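Local atomic coordinates of telomerase reverse transcriptase (PDB entry 4LMO), a protein that elongates telomeres as the catalytic reverse transcriptase of telomerase, copying an RNA template, and is represented here by its RNA-binding domain. Residues F7-G12 and G19-L24; R90-T95 and R218-A223; H120-F125 and F154-G159; G159-L164 and F212-V217. All coordinates share one frame; numbering follows the deposited sequence.

Contact 1: F7-G12 and G19-L24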
loop_
_atom_site.group_PDB
_atom_site.type_symbol
_atom_site.label_atom_id
_atom_site.label_comp_id
_atom_site.label_asym_id
_atom_site.label_seq_id
_atom_site.Cartn_x
_atom_site.Cartn_y
_atom_site.Cartn_z
ATOM N N PHE A 7 -5.637 -9.734 18.554
ATOM C CA PHE A 7 -6.379 -10.460 17.519
ATOM C C PHE A 7 -6.470 -9.700 16.194
ATOM O O PHE A 7 -6.236 -10.276 15.130
ATOM C CB PHE A 7 -7.796 -10.816 18.001
ATOM C CG PHE A 7 -7.840 -11.869 19.079
ATOM C CD1 PHE A 7 -6.856 -12.853 19.171
ATOM C CD2 PHE A 7 -8.895 -11.895 19.989
ATOM C CE1 PHE A 7 -6.912 -13.824 20.162
ATOM C CE2 PHE A 7 -8.957 -12.866 20.979
ATOM C CZ PHE A 7 -7.965 -13.831 21.066
ATOM N N MET A 8 -6.806 -8.413 16.272
ATOM C CA MET A 8 -7.041 -7.579 15.088
ATOM C C MET A 8 -5.812 -7.439 14.189
ATOM O O MET A 8 -5.941 -7.390 12.964
ATOM C CB MET A 8 -7.568 -6.194 15.491
ATOM C CG MET A 8 -8.935 -6.208 16.164
ATOM S SD MET A 8 -10.307 -6.608 15.060
ATOM C CE MET A 8 -10.558 -5.040 14.225
ATOM N N ARG A 9 -4.632 -7.371 14.804
ATOM C CA ARG A 9 -3.362 -7.351 14.075
ATOM C C ARG A 9 -3.120 -8.663 13.333
ATOM O O ARG A 9 -2.759 -8.662 12.154
ATOM C CB ARG A 9 -2.195 -7.070 15.029
ATOM C CG ARG A 9 -1.623 -5.664 14.932
ATOM C CD ARG A 9 -0.337 -5.531 15.738
ATOM N NE ARG A 9 -0.527 -4.791 16.986
ATOM C CZ ARG A 9 -0.848 -5.336 18.159
ATOM N NH1 ARG A 9 -1.029 -6.645 18.272
ATOM N NH2 ARG A 9 -0.991 -4.561 19.225
ATOM N N THR A 10 -3.331 -9.775 14.036
ATOM C CA THR A 10 -3.088 -11.114 13.501
ATOM C C THR A 10 -4.064 -11.471 12.381
ATOM O O THR A 10 -3.646 -11.877 11.292
ATOM C CB THR A 10 -3.175 -12.183 14.610
ATOM O OG1 THR A 10 -2.285 -11.842 15.681
ATOM C CG2 THR A 10 -2.809 -13.551 14.061
ATOM N N LEU A 11 -5.358 -11.325 12.662
ATOM C CA LEU A 11 -6.404 -11.616 11.686
ATOM C C LEU A 11 -6.328 -10.661 10.498
ATOM O O LEU A 11 -6.620 -11.051 9.362
ATOM C CB LEU A 11 -7.790 -11.556 12.333
ATOM C CG LEU A 11 -8.175 -12.639 13.346
ATOM C CD1 LEU A 11 -9.561 -12.363 13.908
ATOM C CD2 LEU A 11 -8.124 -14.032 12.734
ATOM N N GLY A 12 -5.930 -9.419 10.772
ATOM C CA GLY A 12 -5.708 -8.414 9.736
ATOM C C GLY A 12 -4.565 -8.786 8.812
ATOM O O GLY A 12 -4.673 -8.646 7.595
ATOM N N GLY A 19 -8.583 -2.508 9.091
ATOM C CA GLY A 19 -8.028 -1.168 9.235
ATOM C C GLY A 19 -6.512 -1.108 9.199
ATOM O O GLY A 19 -5.838 -2.115 8.972
ATOM N N MET A 20 -5.986 0.085 9.463
ATOM C CA MET A 20 -4.580 0.411 9.228
ATOM C C MET A 20 -3.571 -0.187 10.212
ATOM O O MET A 20 -2.367 -0.143 9.961
ATOM C CB MET A 20 -4.405 1.931 9.157
ATOM C CG MET A 20 -5.008 2.559 7.911
ATOM S SD MET A 20 -4.237 1.958 6.397
ATOM C CE MET A 20 -2.689 2.856 6.433
ATOM N N ARG A 21 -4.053 -0.750 11.317
ATOM C CA ARG A 21 -3.166 -1.285 12.351
ATOM C C ARG A 21 -2.262 -2.413 11.838
ATOM O O ARG A 21 -1.099 -2.508 12.232
ATOM C CB ARG A 21 -3.968 -1.746 13.573
ATOM C CG ARG A 21 -3.197 -1.668 14.883
ATOM C CD ARG A 21 -4.070 -2.012 16.083
ATOM N NE ARG A 21 -5.117 -1.018 16.327
ATOM C CZ ARG A 21 -4.982 0.049 17.113
ATOM N NH1 ARG A 21 -3.837 0.281 17.746
ATOM N NH2 ARG A 21 -5.997 0.889 17.267
ATOM N N SER A 22 -2.791 -3.251 10.949
ATOM C CA SER A 22 -2.015 -4.354 10.377
ATOM C C SER A 22 -1.401 -4.022 9.008
ATOM O O SER A 22 -0.926 -4.916 8.300
ATOM C CB SER A 22 -2.858 -5.632 10.305
ATOM O OG SER A 22 -4.024 -5.433 9.529
ATOM N N PHE A 23 -1.402 -2.739 8.649
ATOM C CA PHE A 23 -0.769 -2.271 7.414
ATOM C C PHE A 23 0.754 -2.321 7.531
ATOM O O PHE A 23 1.314 -1.977 8.575
ATOM C CB PHE A 23 -1.240 -0.851 7.076
ATOM C CG PHE A 23 -0.553 -0.240 5.885
ATOM C CD1 PHE A 23 -0.725 -0.770 4.611
ATOM C CD2 PHE A 23 0.252 0.883 6.034
ATOM C CE1 PHE A 23 -0.097 -0.201 3.514
ATOM C CE2 PHE A 23 0.878 1.462 4.940
ATOM C CZ PHE A 23 0.705 0.917 3.678
ATOM N N LEU A 24 1.404 -2.741 6.446
ATOM C CA LEU A 24 2.859 -2.935 6.391
ATOM C C LEU A 24 3.702 -1.887 7.135
ATOM O O LEU A 24 4.556 -2.240 7.949
ATOM C CB LEU A 24 3.326 -3.061 4.933
ATOM C CG LEU A 24 4.829 -3.087 4.618
ATOM C CD1 LEU A 24 5.565 -4.211 5.338
ATOM C CD2 LEU A 24 5.045 -3.178 3.113
#

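Contact 2: R90-T95 and R218-A223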
loop_
_atom_site.group_PDB
_atom_site.type_symbol
_atom_site.label_atom_id
_atom_site.label_comp_id
_atom_site.label_asym_id
_atom_site.label_seq_id
_atom_site.Cartn_x
_atom_site.Cartn_y
_atom_site.Cartn_z
ATOM N N ARG A 90 -9.277 10.668 7.518
ATOM C CA ARG A 90 -9.732 11.860 6.797
ATOM C C ARG A 90 -9.801 11.624 5.288
ATOM O O ARG A 90 -10.793 11.973 4.646
ATOM C CB ARG A 90 -8.829 13.064 7.082
ATOM C CG ARG A 90 -9.098 13.791 8.388
ATOM C CD ARG A 90 -8.777 15.271 8.233
ATOM N NE ARG A 90 -8.329 15.888 9.482
ATOM C CZ ARG A 90 -7.059 16.161 9.778
ATOM N NH1 ARG A 90 -6.088 15.880 8.917
ATOM N NH2 ARG A 90 -6.759 16.726 10.941
ATOM N N LEU A 91 -8.748 11.025 4.731
ATOM C CA LEU A 91 -8.679 10.755 3.293
ATOM C C LEU A 91 -9.715 9.730 2.822
ATOM O O LEU A 91 -10.227 9.838 1.711
ATOM C CB LEU A 91 -7.262 10.344 2.876
ATOM C CG LEU A 91 -6.188 11.438 2.949
ATOM C CD1 LEU A 91 -4.803 10.842 2.756
ATOM C CD2 LEU A 91 -6.437 12.550 1.937
ATOM N N LEU A 92 -10.020 8.748 3.666
ATOM C CA LEU A 92 -11.131 7.832 3.409
ATOM C C LEU A 92 -12.471 8.565 3.523
ATOM O O LEU A 92 -13.396 8.304 2.750
ATOM C CB LEU A 92 -11.096 6.643 4.376
ATOM C CG LEU A 92 -10.085 5.513 4.138
ATOM C CD1 LEU A 92 -9.889 4.691 5.403
ATOM C CD2 LEU A 92 -10.490 4.621 2.972
ATOM N N GLN A 93 -12.560 9.483 4.486
ATOM C CA GLN A 93 -13.782 10.248 4.731
ATOM C C GLN A 93 -14.051 11.307 3.670
ATOM O O GLN A 93 -15.184 11.763 3.517
ATOM C CB GLN A 93 -13.752 10.894 6.120
ATOM C CG GLN A 93 -14.189 9.965 7.244
ATOM C CD GLN A 93 -15.608 9.449 7.069
ATOM O OE1 GLN A 93 -15.828 8.248 6.933
ATOM N NE2 GLN A 93 -16.574 10.359 7.056
ATOM N N LYS A 94 -13.010 11.702 2.942
ATOM C CA LYS A 94 -13.164 12.683 1.874
ATOM C C LYS A 94 -13.075 12.043 0.481
ATOM O O LYS A 94 -12.989 12.748 -0.530
ATOM C CB LYS A 94 -12.172 13.845 2.049
ATOM C CG LYS A 94 -10.731 13.535 1.667
ATOM C CD LYS A 94 -9.728 14.292 2.532
ATOM C CE LYS A 94 -9.731 15.794 2.280
ATOM N NZ LYS A 94 -8.526 16.441 2.871
ATOM N N THR A 95 -13.109 10.710 0.435
ATOM C CA THR A 95 -13.182 9.975 -0.835
ATOM C C THR A 95 -14.355 8.995 -0.879
ATOM O O THR A 95 -15.112 8.988 -1.845
ATOM C CB THR A 95 -11.864 9.250 -1.202
ATOM O OG1 THR A 95 -11.439 8.418 -0.117
ATOM C CG2 THR A 95 -10.762 10.257 -1.540
ATOM N N ARG A 218 -6.215 -3.800 0.997
ATOM C CA ARG A 218 -6.385 -4.933 1.920
ATOM C C ARG A 218 -6.819 -4.512 3.323
ATOM O O ARG A 218 -7.689 -5.146 3.920
ATOM C CB ARG A 218 -5.097 -5.760 2.015
ATOM C CG ARG A 218 -5.042 -6.955 1.077
ATOM C CD ARG A 218 -3.783 -7.796 1.270
ATOM N NE ARG A 218 -3.541 -8.148 2.673
ATOM C CZ ARG A 218 -4.086 -9.183 3.312
ATOM N NH1 ARG A 218 -4.929 -9.999 2.692
ATOM N NH2 ARG A 218 -3.789 -9.401 4.586
ATOM N N ALA A 219 -6.213 -3.447 3.840
ATOM C CA ALA A 219 -6.481 -2.989 5.201
ATOM C C ALA A 219 -7.818 -2.255 5.342
ATOM O O ALA A 219 -8.620 -2.583 6.222
ATOM C CB ALA A 219 -5.334 -2.121 5.700
ATOM N N CYS A 220 -8.058 -1.282 4.463
ATOM C CA CYS A 220 -9.183 -0.351 4.603
ATOM C C CYS A 220 -10.505 -0.845 4.024
ATOM O O CYS A 220 -11.562 -0.300 4.338
ATOM C CB CYS A 220 -8.829 0.997 3.972
ATOM S SG CYS A 220 -7.338 1.747 4.655
ATOM N N PHE A 221 -10.443 -1.868 3.180
ATOM C CA PHE A 221 -11.631 -2.361 2.498
ATOM C C PHE A 221 -11.774 -3.871 2.622
ATOM O O PHE A 221 -10.823 -4.568 2.982
ATOM C CB PHE A 221 -11.592 -1.975 1.013
ATOM C CG PHE A 221 -11.555 -0.493 0.766
ATOM C CD1 PHE A 221 -12.734 0.236 0.650
ATOM C CD2 PHE A 221 -10.341 0.175 0.639
ATOM C CE1 PHE A 221 -12.701 1.606 0.422
ATOM C CE2 PHE A 221 -10.300 1.542 0.411
ATOM C CZ PHE A 221 -11.483 2.259 0.300
ATOM N N TYR A 222 -12.973 -4.366 2.332
ATOM C CA TYR A 222 -13.172 -5.785 2.094
ATOM C C TYR A 222 -13.968 -5.966 0.812
ATOM O O TYR A 222 -15.096 -5.484 0.694
ATOM C CB TYR A 222 -13.871 -6.476 3.270
ATOM C CG TYR A 222 -13.959 -7.980 3.102
ATOM C CD1 TYR A 222 -12.962 -8.817 3.602
ATOM C CD2 TYR A 222 -15.027 -8.566 2.420
ATOM C CE1 TYR A 222 -13.033 -10.191 3.441
ATOM C CE2 TYR A 222 -15.105 -9.940 2.254
ATOM C CZ TYR A 222 -14.109 -10.747 2.767
ATOM O OH TYR A 222 -14.190 -12.114 2.605
ATOM N N ALA A 223 -13.368 -6.657 -0.148
ATOM C CA ALA A 223 -14.028 -6.938 -1.413
ATOM C C ALA A 223 -14.738 -8.285 -1.367
ATOM O O ALA A 223 -14.207 -9.258 -0.832
ATOM C CB ALA A 223 -13.029 -6.895 -2.558
#

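Contact 3: H120-F125 and F154-G159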
loop_
_atom_site.group_PDB
_atom_site.type_symbol
_atom_site.label_atom_id
_atom_site.label_comp_id
_atom_site.label_asym_id
_atom_site.label_seq_id
_atom_site.Cartn_x
_atom_site.Cartn_y
_atom_site.Cartn_z
ATOM N N HIS A 120 -13.199 3.368 -8.758
ATOM C CA HIS A 120 -12.746 4.731 -9.040
ATOM C C HIS A 120 -12.586 5.548 -7.786
ATOM O O HIS A 120 -11.722 6.426 -7.718
ATOM C CB HIS A 120 -13.702 5.419 -10.015
ATOM C CG HIS A 120 -15.152 5.367 -9.593
ATOM N ND1 HIS A 120 -15.835 6.461 -9.216
ATOM C CD2 HIS A 120 -16.039 4.297 -9.498
ATOM C CE1 HIS A 120 -17.096 6.113 -8.896
ATOM N NE2 HIS A 120 -17.219 4.789 -9.068
ATOM N N ARG A 121 -13.422 5.266 -6.788
ATOM C CA ARG A 121 -13.323 5.878 -5.460
ATOM C C ARG A 121 -12.134 5.322 -4.686
ATOM O O ARG A 121 -11.425 6.060 -4.004
ATOM C CB ARG A 121 -14.607 5.632 -4.664
ATOM C CG ARG A 121 -15.804 6.402 -5.179
ATOM C CD ARG A 121 -15.746 7.825 -4.673
ATOM N NE ARG A 121 -16.223 8.774 -5.666
ATOM C CZ ARG A 121 -16.201 10.093 -5.511
ATOM N NH1 ARG A 121 -15.724 10.633 -4.393
ATOM N NH2 ARG A 121 -16.661 10.872 -6.482
ATOM N N VAL A 122 -11.931 4.011 -4.794
ATOM C CA VAL A 122 -10.781 3.347 -4.186
ATOM C C VAL A 122 -9.490 3.881 -4.809
ATOM O O VAL A 122 -8.467 4.004 -4.127
ATOM C CB VAL A 122 -10.882 1.810 -4.310
ATOM C CG1 VAL A 122 -9.604 1.133 -3.833
ATOM C CG2 VAL A 122 -12.079 1.298 -3.521
ATOM N N TYR A 123 -9.549 4.221 -6.095
ATOM C CA TYR A 123 -8.431 4.900 -6.746
ATOM C C TYR A 123 -8.145 6.276 -6.134
ATOM O O TYR A 123 -6.994 6.590 -5.838
ATOM C CB TYR A 123 -8.632 5.018 -8.262
ATOM C CG TYR A 123 -7.627 5.945 -8.905
ATOM C CD1 TYR A 123 -6.297 5.555 -9.069
ATOM C CD2 TYR A 123 -7.997 7.224 -9.320
ATOM C CE1 TYR A 123 -5.365 6.408 -9.642
ATOM C CE2 TYR A 123 -7.072 8.087 -9.891
ATOM C CZ TYR A 123 -5.759 7.673 -10.049
ATOM O OH TYR A 123 -4.841 8.525 -10.618
ATOM N N LEU A 124 -9.182 7.094 -5.960
ATOM C CA LEU A 124 -9.004 8.451 -5.438
ATOM C C LEU A 124 -8.343 8.446 -4.059
ATOM O O LEU A 124 -7.408 9.210 -3.810
ATOM C CB LEU A 124 -10.334 9.215 -5.409
ATOM C CG LEU A 124 -10.990 9.546 -6.754
ATOM C CD1 LEU A 124 -12.420 10.029 -6.546
ATOM C CD2 LEU A 124 -10.180 10.567 -7.545
ATOM N N PHE A 125 -8.823 7.571 -3.176
ATOM C CA PHE A 125 -8.209 7.366 -1.864
ATOM C C PHE A 125 -6.741 6.955 -1.975
ATOM O O PHE A 125 -5.872 7.564 -1.353
ATOM C CB PHE A 125 -8.983 6.322 -1.051
ATOM C CG PHE A 125 -8.212 5.777 0.122
ATOM C CD1 PHE A 125 -7.932 6.581 1.227
ATOM C CD2 PHE A 125 -7.755 4.461 0.120
ATOM C CE1 PHE A 125 -7.215 6.081 2.302
ATOM C CE2 PHE A 125 -7.042 3.957 1.195
ATOM C CZ PHE A 125 -6.775 4.766 2.289
ATOM N N PHE A 154 -5.814 1.881 -13.952
ATOM C CA PHE A 154 -6.111 0.709 -14.769
ATOM C C PHE A 154 -6.144 -0.561 -13.920
ATOM O O PHE A 154 -7.051 -1.382 -14.059
ATOM C CB PHE A 154 -5.092 0.569 -15.911
ATOM C CG PHE A 154 -5.245 -0.698 -16.706
ATOM C CD1 PHE A 154 -6.195 -0.790 -17.719
ATOM C CD2 PHE A 154 -4.451 -1.807 -16.431
ATOM C CE1 PHE A 154 -6.347 -1.959 -18.446
ATOM C CE2 PHE A 154 -4.598 -2.981 -17.155
ATOM C CZ PHE A 154 -5.548 -3.056 -18.162
ATOM N N PHE A 155 -5.150 -0.705 -13.046
ATOM C CA PHE A 155 -5.020 -1.870 -12.175
ATOM C C PHE A 155 -6.242 -2.051 -11.271
ATOM O O PHE A 155 -6.775 -3.156 -11.156
ATOM C CB PHE A 155 -3.735 -1.760 -11.347
ATOM C CG PHE A 155 -3.509 -2.911 -10.409
ATOM C CD1 PHE A 155 -3.046 -4.136 -10.881
ATOM C CD2 PHE A 155 -3.740 -2.766 -9.047
ATOM C CE1 PHE A 155 -2.828 -5.194 -10.012
ATOM C CE2 PHE A 155 -3.523 -3.820 -8.174
ATOM C CZ PHE A 155 -3.065 -5.035 -8.657
ATOM N N LEU A 156 -6.684 -0.960 -10.648
ATOM C CA LEU A 156 -7.847 -0.986 -9.759
ATOM C C LEU A 156 -9.161 -1.169 -10.517
ATOM O O LEU A 156 -10.093 -1.797 -10.011
ATOM C CB LEU A 156 -7.895 0.273 -8.883
ATOM C CG LEU A 156 -6.785 0.411 -7.834
ATOM C CD1 LEU A 156 -6.845 1.773 -7.163
ATOM C CD2 LEU A 156 -6.841 -0.705 -6.794
ATOM N N ARG A 157 -9.222 -0.623 -11.730
ATOM C CA ARG A 157 -10.389 -0.771 -12.598
ATOM C C ARG A 157 -10.538 -2.207 -13.099
ATOM O O ARG A 157 -11.650 -2.739 -13.153
ATOM C CB ARG A 157 -10.303 0.217 -13.768
ATOM C CG ARG A 157 -11.013 -0.202 -15.048
ATOM C CD ARG A 157 -10.896 0.881 -16.104
ATOM N NE ARG A 157 -11.857 1.956 -15.868
ATOM C CZ ARG A 157 -11.648 3.239 -16.148
ATOM N NH1 ARG A 157 -10.496 3.642 -16.670
ATOM N NH2 ARG A 157 -12.597 4.125 -15.892
ATOM N N SER A 158 -9.413 -2.827 -13.452
ATOM C CA SER A 158 -9.401 -4.181 -14.014
ATOM C C SER A 158 -9.877 -5.249 -13.025
ATOM O O SER A 158 -10.484 -6.243 -13.427
ATOM C CB SER A 158 -8.011 -4.536 -14.559
ATOM O OG SER A 158 -7.074 -4.753 -13.516
ATOM N N GLY A 159 -9.599 -5.039 -11.739
ATOM C CA GLY A 159 -9.989 -5.984 -10.693
ATOM C C GLY A 159 -9.274 -7.315 -10.820
ATOM O O GLY A 159 -9.800 -8.353 -10.419
#

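Contact 4: G159-L164 and F212-V217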
loop_
_atom_site.group_PDB
_atom_site.type_symbol
_atom_site.label_atom_id
_atom_site.label_comp_id
_atom_site.label_asym_id
_atom_site.label_seq_id
_atom_site.Cartn_x
_atom_site.Cartn_y
_atom_site.Cartn_z
ATOM N N GLY A 159 -9.599 -5.039 -11.739
ATOM C CA GLY A 159 -9.989 -5.984 -10.693
ATOM C C GLY A 159 -9.274 -7.315 -10.820
ATOM O O GLY A 159 -9.800 -8.353 -10.419
ATOM N N LYS A 160 -8.077 -7.279 -11.399
ATOM C CA LYS A 160 -7.236 -8.459 -11.547
ATOM C C LYS A 160 -5.954 -8.229 -10.757
ATOM O O LYS A 160 -4.878 -8.019 -11.323
ATOM C CB LYS A 160 -6.949 -8.738 -13.025
ATOM C CG LYS A 160 -8.175 -9.170 -13.818
ATOM C CD LYS A 160 -7.903 -9.190 -15.314
ATOM C CE LYS A 160 -9.145 -9.601 -16.089
ATOM N NZ LYS A 160 -8.911 -9.602 -17.559
ATOM N N PHE A 161 -6.097 -8.270 -9.434
ATOM C CA PHE A 161 -5.033 -7.930 -8.491
ATOM C C PHE A 161 -3.853 -8.909 -8.496
ATOM O O PHE A 161 -2.816 -8.644 -7.882
ATOM C CB PHE A 161 -5.609 -7.804 -7.074
ATOM C CG PHE A 161 -6.541 -6.634 -6.891
ATOM C CD1 PHE A 161 -6.077 -5.437 -6.354
ATOM C CD2 PHE A 161 -7.886 -6.732 -7.236
ATOM C CE1 PHE A 161 -6.933 -4.359 -6.175
ATOM C CE2 PHE A 161 -8.746 -5.659 -7.058
ATOM C CZ PHE A 161 -8.269 -4.471 -6.528
ATOM N N GLU A 162 -4.017 -10.032 -9.189
ATOM C CA GLU A 162 -2.978 -11.057 -9.283
ATOM C C GLU A 162 -2.353 -11.127 -10.685
ATOM O O GLU A 162 -1.446 -11.929 -10.929
ATOM C CB GLU A 162 -3.531 -12.424 -8.840
ATOM C CG GLU A 162 -4.338 -13.197 -9.885
ATOM C CD GLU A 162 -5.722 -12.624 -10.167
ATOM O OE1 GLU A 162 -6.092 -11.579 -9.591
ATOM O OE2 GLU A 162 -6.451 -13.228 -10.982
ATOM N N ARG A 163 -2.836 -10.280 -11.592
ATOM C CA ARG A 163 -2.317 -10.218 -12.961
ATOM C C ARG A 163 -1.482 -8.959 -13.189
ATOM O O ARG A 163 -1.457 -8.389 -14.284
ATOM C CB ARG A 163 -3.453 -10.359 -13.980
ATOM C CG ARG A 163 -4.098 -11.737 -13.956
ATOM C CD ARG A 163 -5.279 -11.845 -14.903
ATOM N NE ARG A 163 -6.041 -13.071 -14.663
ATOM C CZ ARG A 163 -7.109 -13.452 -15.360
ATOM N NH1 ARG A 163 -7.563 -12.708 -16.361
ATOM N NH2 ARG A 163 -7.727 -14.586 -15.055
ATOM N N LEU A 164 -0.800 -8.546 -12.122
ATOM C CA LEU A 164 0.161 -7.449 -12.125
ATOM C C LEU A 164 1.319 -7.761 -13.074
ATOM O O LEU A 164 1.795 -8.896 -13.128
ATOM C CB LEU A 164 0.688 -7.265 -10.697
ATOM C CG LEU A 164 1.473 -6.036 -10.231
ATOM C CD1 LEU A 164 1.310 -5.885 -8.727
ATOM C CD2 LEU A 164 2.949 -6.103 -10.602
ATOM N N PHE A 212 2.466 -1.219 -1.059
ATOM C CA PHE A 212 1.795 -0.004 -0.612
ATOM C C PHE A 212 0.326 0.051 -1.036
ATOM O O PHE A 212 -0.565 -0.004 -0.186
ATOM C CB PHE A 212 2.562 1.254 -1.056
ATOM C CG PHE A 212 2.101 2.517 -0.379
ATOM C CD1 PHE A 212 2.494 2.807 0.923
ATOM C CD2 PHE A 212 1.273 3.415 -1.042
ATOM C CE1 PHE A 212 2.066 3.966 1.552
ATOM C CE2 PHE A 212 0.842 4.577 -0.420
ATOM C CZ PHE A 212 1.238 4.852 0.880
ATOM N N VAL A 213 0.077 0.142 -2.341
ATOM C CA VAL A 213 -1.284 0.312 -2.863
ATOM C C VAL A 213 -2.224 -0.826 -2.458
ATOM O O VAL A 213 -3.275 -0.584 -1.857
ATOM C CB VAL A 213 -1.284 0.536 -4.393
ATOM C CG1 VAL A 213 -2.685 0.382 -4.978
ATOM C CG2 VAL A 213 -0.715 1.911 -4.718
ATOM N N VAL A 214 -1.831 -2.060 -2.762
ATOM C CA VAL A 214 -2.624 -3.241 -2.398
ATOM C C VAL A 214 -2.764 -3.385 -0.876
ATOM O O VAL A 214 -3.813 -3.807 -0.381
ATOM C CB VAL A 214 -2.056 -4.522 -3.049
ATOM C CG1 VAL A 214 -2.644 -5.779 -2.423
ATOM C CG2 VAL A 214 -2.318 -4.499 -4.549
ATOM N N GLY A 215 -1.713 -3.014 -0.147
ATOM C CA GLY A 215 -1.747 -2.982 1.317
ATOM C C GLY A 215 -2.879 -2.123 1.851
ATOM O O GLY A 215 -3.628 -2.543 2.733
ATOM N N LEU A 216 -3.012 -0.922 1.298
ATOM C CA LEU A 216 -4.073 0.002 1.684
ATOM C C LEU A 216 -5.456 -0.568 1.387
ATOM O O LEU A 216 -6.363 -0.478 2.215
ATOM C CB LEU A 216 -3.891 1.345 0.976
ATOM C CG LEU A 216 -2.595 2.101 1.288
ATOM C CD1 LEU A 216 -2.406 3.259 0.322
ATOM C CD2 LEU A 216 -2.580 2.586 2.730
ATOM N N VAL A 217 -5.601 -1.154 0.201
ATOM C CA VAL A 217 -6.848 -1.777 -0.216
ATOM C C VAL A 217 -7.198 -2.941 0.720
ATOM O O VAL A 217 -8.334 -3.036 1.194
ATOM C CB VAL A 217 -6.789 -2.224 -1.697
ATOM C CG1 VAL A 217 -8.082 -2.909 -2.117
ATOM C CG2 VAL A 217 -6.516 -1.034 -2.604
#

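Contact 1: F7-G12 and G19-L24
Arg21 and Ser22 lie against Arg9 and Gly12 of helix 6-15, the helix that carries the TFLY motif, known to take part in RNA binding; Gly12 itself belongs to it. The chain leaves this helix and doubles back, and Gly19 ties the returning loop by a backbone bond to Ala219 near the end of helix 191-220. Met20 then drops its side chain onto Leu216 and Cys220 of that helix. Arg21 meets Arg9 only at the stems: Arg9 CG is 4.2 Å from Arg21 O and 4.3 Å from Arg21 CG, and beyond these atoms the two chains diverge. The guanidinium groups stay apart, with Arg9 NH2 5.8 Å from Arg21 NH1, and being exposed their like charges are probably screened by solvent. Ser22 brings the closest approach. Ser22 CB sits 3.6 Å from Arg9 O, and the hydroxyl, turned between the backbone N and the carbonyl carbon (chi1 58°), places Ser22 OG 3.4 Å from Gly12 CA, an approach made possible by the bare backbone of Gly12. Phe23 starts away from helix 6-15 and its ring packs on Leu216, while Phe23 N is hydrogen-bonded to Met20 O at 3.1 Å.

Contact 2: R90-T95 and R218-A223
Leu92 wedges its two methyls against Cys220 and Phe221. With CG anti to the carbonyl carbon (chi1 -77°), the branch is directed from helix 88-93 toward the end of helix 191-220: Leu92 CD1 lies 4.0 Å from Cys220 SG, and Leu92 CD2 comes to 3.7 Å from Phe221 CZ, approaching the ring obliquely. Cys220 and Phe221 share that choice of first torsion, yet Phe221 starts off alongside the interface, and it is the far end of its ring that touches; the Leu92 and Phe221 side chains run antiparallel past one another. Here helix 191-220 gives way directly to strand 221-224, one arm of a β-hairpin with strand 234-237, so Leu92 packs on the junction between the long helix and the hairpin. Phe125 of helix 119-133 adds to the same apolar cluster, and Phe221 also rests on Cys117, half of the disulfide with Cys96. Where helix 88-93 ends, Thr95 folds its hydroxyl back: Thr95 OG1 donates to Leu91 O at 2.6 Å, meeting a lone pair of the oxygen within the plane of the carbonyl.

Contact 3: H120-F125 and F154-G159
The carbonyl oxygen Phe155 O, one residue before the Leu156 that bridges to Tyr123, is gripped by two donors: Ser158 OG gives it a hydrogen bond of 2.9 Å from above the carbonyl plane, and Gly159 N adds a weak one of 3.4 Å. Together they finish helix 142-158, after which Gly159 turns the chain with a positive phi of 66°. Leu156 is the one residue of its segment that makes the contact. Leu156 CD1 presses on the backbone of the facing helix, 3.5 Å from Tyr123 CA, and lies 3.9 Å from Tyr123 CB. This is close helix-to-helix packing between helices 119-133 and 142-158 of the largely helical RNA-binding domain, and the CA atoms of Tyr123 and Leu156 are only 6.6 Å apart. The Tyr123 ring, its CG anti to the backbone N (chi1 169°), meets CD1 near its plane, at an edge, and also touches Phe149, Val152 and Arg153. Val122 gives a looser touch, Val122 CG1 to Leu156 CD1 at 4.4 Å, and packs also on Val217 of helix 191-220. Farther round helix 119-133, Arg121 NH1 is hydrogen-bonded to Thr95 O.

Contact 4: G159-L164 and F212-V217
Apolar packing joins the segments: Phe161 brings its ring up to Val214 and Val217, one helical turn apart on helix 191-220. Val214 CG2 meets an edge of the ring, near its plane, 4.3 Å from Phe161 CD1, whereas Val217 CG1 stands obliquely to it, 4.5 Å from Phe161 CE1. A first torsion of -67° sets the Phe161 ring beside its own backbone N and toward the helix. Aromatic contact comes from a third element, Phe155 of helix 142-158, whose ring meets that of Phe161 with the planes at about 80°; Phe155 also touches Val214. The polar interactions lie in the loop, besides a weak bond between Lys160 N and Ser158 OG. Lys160 to Arg163 form a type I β turn, closed by Arg163 N to Lys160 O at 3.1 Å, and at its exposed side Glu162 OE2 and Arg163 NE make a long salt bridge of 3.7 Å. The loop thus packs on the long helix 191-220 just ahead of a region, 171-196, that by similarity probably contacts the template RNA. Since only carbon atoms meet, at rather long distances, the ring's place against the helix probably depends on shape and apolar burial, together with Phe155 and Leu156, rather than on directional bonds.

Contacts 2 and 3 are buried, contact 4 is partly so, and contact 1 lies at the surface. Helix 191-220 runs through the set: contacts 2 and 4 use successive pieces of it, contact 1 touches it through Met20 and Phe23, and contact 3 reaches it through Val122 and Phe125. Contacts 3 and 4 share Gly159, so the end of helix 142-158 passes directly into the loop that packs on the long helix. Contacts 2 and 3 adjoin at Phe125. The three inner contacts are carried by apolar side chains, Cys220 included; contact 1 instead pairs arginine stems and sets a serine against a glycine.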